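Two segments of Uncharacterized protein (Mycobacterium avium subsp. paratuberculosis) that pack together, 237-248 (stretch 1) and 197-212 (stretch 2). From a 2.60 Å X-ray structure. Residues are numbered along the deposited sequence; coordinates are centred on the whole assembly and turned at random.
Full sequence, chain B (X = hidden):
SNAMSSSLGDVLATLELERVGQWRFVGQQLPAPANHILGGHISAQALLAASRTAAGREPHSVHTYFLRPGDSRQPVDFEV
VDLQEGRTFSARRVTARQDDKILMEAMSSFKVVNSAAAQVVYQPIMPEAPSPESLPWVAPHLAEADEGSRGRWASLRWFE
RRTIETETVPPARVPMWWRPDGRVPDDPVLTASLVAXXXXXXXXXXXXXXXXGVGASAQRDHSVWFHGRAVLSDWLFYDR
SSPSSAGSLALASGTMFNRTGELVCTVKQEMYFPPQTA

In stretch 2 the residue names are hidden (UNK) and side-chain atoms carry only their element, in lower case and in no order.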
# COMPACT_ATOMS: atom_id res chain seq x y z
N PHE B 237 -9.62 15.34 -11.22
CA PHE B 237 -9.37 15.93 -9.92
C PHE B 237 -8.45 15.04 -9.09
O PHE B 237 -8.78 13.89 -8.81
CB PHE B 237 -10.69 16.16 -9.17
CG PHE B 237 -10.56 16.98 -7.92
CD1 PHE B 237 -10.26 16.39 -6.70
CD2 PHE B 237 -10.77 18.35 -7.95
CE1 PHE B 237 -10.16 17.15 -5.55
CE2 PHE B 237 -10.67 19.11 -6.80
CZ PHE B 237 -10.36 18.51 -5.60
N TYR B 238 -7.29 15.57 -8.70
CA TYR B 238 -6.37 14.80 -7.86
C TYR B 238 -6.18 15.47 -6.52
O TYR B 238 -5.35 16.38 -6.37
CB TYR B 238 -5.03 14.62 -8.56
CG TYR B 238 -4.14 13.57 -7.93
CD1 TYR B 238 -4.69 12.51 -7.22
CD2 TYR B 238 -2.76 13.61 -8.08
CE1 TYR B 238 -3.88 11.54 -6.65
CE2 TYR B 238 -1.94 12.64 -7.52
CZ TYR B 238 -2.51 11.61 -6.81
OH TYR B 238 -1.71 10.64 -6.24
N ASP B 239 -6.93 15.01 -5.53
CA ASP B 239 -6.81 15.50 -4.17
C ASP B 239 -5.52 14.96 -3.55
O ASP B 239 -5.28 13.76 -3.56
CB ASP B 239 -8.03 15.08 -3.35
CG ASP B 239 -8.32 16.02 -2.21
OD1 ASP B 239 -7.63 17.06 -2.10
OD2 ASP B 239 -9.25 15.74 -1.43
N ARG B 240 -4.70 15.86 -3.01
CA ARG B 240 -3.39 15.49 -2.46
C ARG B 240 -3.20 16.06 -1.07
O ARG B 240 -3.59 17.19 -0.79
CB ARG B 240 -2.26 15.99 -3.37
CG ARG B 240 -2.38 15.61 -4.83
CD ARG B 240 -1.24 16.23 -5.66
NE ARG B 240 -1.29 17.69 -5.67
CZ ARG B 240 -0.37 18.47 -6.23
NH1 ARG B 240 0.68 17.94 -6.85
NH2 ARG B 240 -0.51 19.79 -6.19
N SER B 241 -2.55 15.29 -0.20
CA SER B 241 -2.24 15.75 1.14
C SER B 241 -1.04 15.01 1.73
O SER B 241 -0.60 14.01 1.19
CB SER B 241 -3.47 15.62 2.04
OG SER B 241 -3.87 14.27 2.13
N SER B 242 -0.49 15.53 2.83
CA SER B 242 0.57 14.85 3.56
C SER B 242 0.19 14.74 5.03
O SER B 242 0.50 15.62 5.82
CB SER B 242 1.90 15.59 3.42
OG SER B 242 2.97 14.84 3.97
N PRO B 243 -0.48 13.64 5.40
CA PRO B 243 -0.99 13.48 6.76
C PRO B 243 0.10 13.41 7.82
O PRO B 243 -0.07 13.96 8.90
CB PRO B 243 -1.76 12.15 6.70
CG PRO B 243 -2.00 11.90 5.25
CD PRO B 243 -0.83 12.49 4.54
N SER B 244 1.21 12.75 7.51
CA SER B 244 2.19 12.49 8.56
C SER B 244 3.62 12.36 8.06
O SER B 244 3.87 12.03 6.91
CB SER B 244 1.80 11.22 9.33
OG SER B 244 1.54 10.15 8.45
N SER B 245 4.56 12.66 8.95
CA SER B 245 5.97 12.44 8.68
C SER B 245 6.67 12.04 9.97
O SER B 245 6.65 12.77 10.95
CB SER B 245 6.60 13.69 8.07
OG SER B 245 7.97 13.48 7.77
N ALA B 246 7.27 10.86 9.95
CA ALA B 246 7.96 10.33 11.12
C ALA B 246 9.46 10.52 10.97
O ALA B 246 10.21 9.56 10.80
CB ALA B 246 7.64 8.85 11.31
N GLY B 247 9.88 11.78 10.98
CA GLY B 247 11.28 12.10 10.81
C GLY B 247 11.66 12.25 9.35
O GLY B 247 11.24 13.19 8.68
N SER B 248 12.47 11.31 8.87
CA SER B 248 12.97 11.34 7.50
C SER B 248 11.94 10.81 6.51
O SER B 248 12.06 11.01 5.30
CB SER B 248 14.25 10.53 7.41
OG SER B 248 14.07 9.27 8.04
N UNK B 197 1.14 6.52 -13.06
CA UNK B 197 2.28 7.36 -13.45
C UNK B 197 2.17 8.76 -12.85
O UNK B 197 3.09 9.23 -12.18
c UNK B 197 5.38 7.71 -17.29
c UNK B 197 6.12 8.70 -16.67
c UNK B 197 2.37 7.44 -14.98
o UNK B 197 7.32 9.09 -17.22
c UNK B 197 3.69 7.88 -15.57
c UNK B 197 5.66 9.28 -15.51
c UNK B 197 4.46 8.88 -14.97
c UNK B 197 4.18 7.31 -16.74
N UNK B 198 1.06 9.43 -13.12
CA UNK B 198 0.85 10.80 -12.68
C UNK B 198 0.59 10.88 -11.17
O UNK B 198 1.02 11.83 -10.51
c UNK B 198 -1.55 11.78 -12.68
c UNK B 198 -0.51 14.29 -13.11
s UNK B 198 -1.43 13.39 -11.88
c UNK B 198 -0.30 11.43 -13.48
N UNK B 199 -0.11 9.88 -10.63
CA UNK B 199 -0.42 9.84 -9.20
C UNK B 199 0.84 9.85 -8.34
O UNK B 199 0.82 10.31 -7.20
c UNK B 199 -1.25 8.60 -8.87
o UNK B 199 -0.44 7.43 -8.93
N UNK B 200 1.92 9.31 -8.88
CA UNK B 200 3.18 9.23 -8.16
C UNK B 200 4.01 10.52 -8.25
O UNK B 200 4.49 11.01 -7.24
c UNK B 200 4.00 8.05 -8.66
N UNK B 201 4.17 11.04 -9.47
CA UNK B 201 5.09 12.16 -9.69
C UNK B 201 4.61 13.50 -9.13
O UNK B 201 5.42 14.41 -8.92
c UNK B 201 5.38 12.36 -11.20
c UNK B 201 6.02 11.12 -11.79
c UNK B 201 4.10 12.71 -11.95
N UNK B 202 3.31 13.64 -8.88
CA UNK B 202 2.77 14.90 -8.38
C UNK B 202 2.64 14.93 -6.87
O UNK B 202 2.20 15.92 -6.29
o UNK B 202 0.49 14.13 -8.69
c UNK B 202 1.39 15.20 -8.99
c UNK B 202 1.51 15.38 -10.48
N UNK B 203 2.98 13.83 -6.23
CA UNK B 203 2.69 13.65 -4.84
C UNK B 203 3.78 14.04 -3.88
O UNK B 203 3.61 13.94 -2.71
c UNK B 203 0.03 13.03 -4.00
c UNK B 203 1.13 12.11 -3.61
c UNK B 203 2.25 12.23 -4.59
c UNK B 203 0.62 10.70 -3.54
N UNK B 204 4.90 14.46 -4.40
CA UNK B 204 5.89 15.06 -3.59
C UNK B 204 5.52 16.38 -2.97
O UNK B 204 5.92 16.64 -1.87
c UNK B 204 7.89 14.07 -4.47
c UNK B 204 7.13 15.31 -4.39
o UNK B 204 6.75 15.73 -5.70
N UNK B 205 4.82 17.24 -3.69
CA UNK B 205 4.71 18.63 -3.28
C UNK B 205 4.03 18.80 -1.96
O UNK B 205 4.50 19.61 -1.19
c UNK B 205 3.28 20.76 -3.89
c UNK B 205 4.10 19.54 -4.36
o UNK B 205 3.37 22.79 -2.64
o UNK B 205 5.24 21.86 -3.04
c UNK B 205 4.02 21.87 -3.13
N UNK B 206 2.90 18.01 -1.71
CA UNK B 206 2.32 18.27 -0.38
C UNK B 206 3.32 18.02 0.75
O UNK B 206 3.35 18.75 1.70
c UNK B 206 1.13 17.34 -0.28
c UNK B 206 1.30 16.35 -1.31
c UNK B 206 1.92 17.06 -2.42
N UNK B 207 4.12 16.98 0.65
CA UNK B 207 5.15 16.69 1.62
C UNK B 207 6.26 17.70 1.67
O UNK B 207 6.74 18.02 2.71
c UNK B 207 5.71 15.32 1.36
N UNK B 208 6.68 18.15 0.52
CA UNK B 208 7.65 19.19 0.43
C UNK B 208 7.12 20.46 1.04
O UNK B 208 7.80 21.20 1.68
c UNK B 208 8.02 19.43 -1.00
c UNK B 208 9.18 21.48 -1.81
c UNK B 208 11.49 21.84 -1.45
c UNK B 208 11.56 20.64 -0.80
c UNK B 208 10.30 22.25 -1.96
c UNK B 208 10.44 19.86 -0.66
c UNK B 208 9.24 20.27 -1.17
N UNK B 209 5.87 20.73 0.81
CA UNK B 209 5.24 21.90 1.42
C UNK B 209 5.22 21.81 2.95
O UNK B 209 5.59 22.76 3.63
c UNK B 209 3.83 22.09 0.88
N UNK B 210 4.75 20.69 3.48
CA UNK B 210 4.63 20.50 4.92
C UNK B 210 5.94 20.70 5.68
O UNK B 210 5.93 21.12 6.84
c UNK B 210 4.07 19.12 5.22
N UNK B 211 7.06 20.40 5.04
CA UNK B 211 8.36 20.52 5.68
C UNK B 211 8.91 21.94 5.73
O UNK B 211 9.79 22.24 6.53
c UNK B 211 9.49 18.25 5.46
c UNK B 211 10.99 15.69 6.40
n UNK B 211 9.75 15.26 6.21
c UNK B 211 10.65 17.54 4.79
c UNK B 211 9.38 19.65 4.95
n UNK B 211 11.44 16.76 5.74
n UNK B 211 11.80 15.06 7.24
N UNK B 212 8.39 22.80 4.87
CA UNK B 212 8.93 24.13 4.73
C UNK B 212 9.81 24.16 3.49
O UNK B 212 10.37 25.19 3.14

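Position 197 carries one carbon and a six-carbon ring bearing an oxygen, out of reach of stretch 1: Y197. At 198 the side chain runs unbranched through two carbons, a sulfur and a carbon, which defines M198; its SD lies 4.0 Å from Y238 CD2 and 5.0 Å from the centroid of the Y238 ring, an oblique sulfur-aromatic approach.

Position 199 has one carbon and one oxygen, hence S199. Its CB is 3.4 Å from Y238 OH, but the hydrogen bond runs through the backbone: Y238 OH donates to S199 O at 2.7 Å. A lone carbon at 200 gives A200, and a carbon carrying two carbons at 201 gives V201; both point away from stretch 1.

At 202 one carbon bears an oxygen and a carbon, so the residue is T202. T202 OG1 donates to M198 O at 3.0 Å and sits at the edge of the Y238 ring, 3.1 Å from Y238 CE2. The carbonyl T202 O accepts from R240 NH1 at 2.6 Å, a weak bond with an N-H...O angle of only 128°. Position 203 shows four carbons forked at the second, the pattern of leucine. L203 starts sideways, yet its end comes nearer, placing CD1 3.6 Å from R240 CG and 4.0 Å from Y238 CZ.

The carbon with an oxygen and a carbon at 204 is T204, pointing away. At 205 three carbons, the third with two oxygens, mark glutamate, E205, whose end leads away. At 206 three carbons close onto the backbone N: P206, with CB 3.8 Å from S241 C and CG 4.1 Å from R240 CB. A single carbon at 207 gives A207, whose CB is 3.8 Å from S242 OG.

Position 208, one carbon plus an oxygen-free six-carbon ring, is F208, turned away. Positions 209 and 210 each carry a single carbon, so they are A209 and A210; both point toward stretch 1 without close contact. At 211 three carbons, a nitrogen and a carbon with two more nitrogens spell R211. R211 NH1 donates to S245 OG at 3.0 Å (151°), and R211 NH2 to G247 O at a very short 2.4 Å (166°). Position 212 has no side-chain atoms: G212, whose positive phi belongs to a Schellman motif.

The contact buries 586 Å² in total. Y238 and R240 reach carbonyls at S199 and T202, while L203 and P206 supply carbon contacts beside them. Farther along, R211 reverses the donor direction, with S245 OG and G247 O near the plane of its guanidinium.

Stretch 2 (197-212) YMSAVTLTEPAFAARG
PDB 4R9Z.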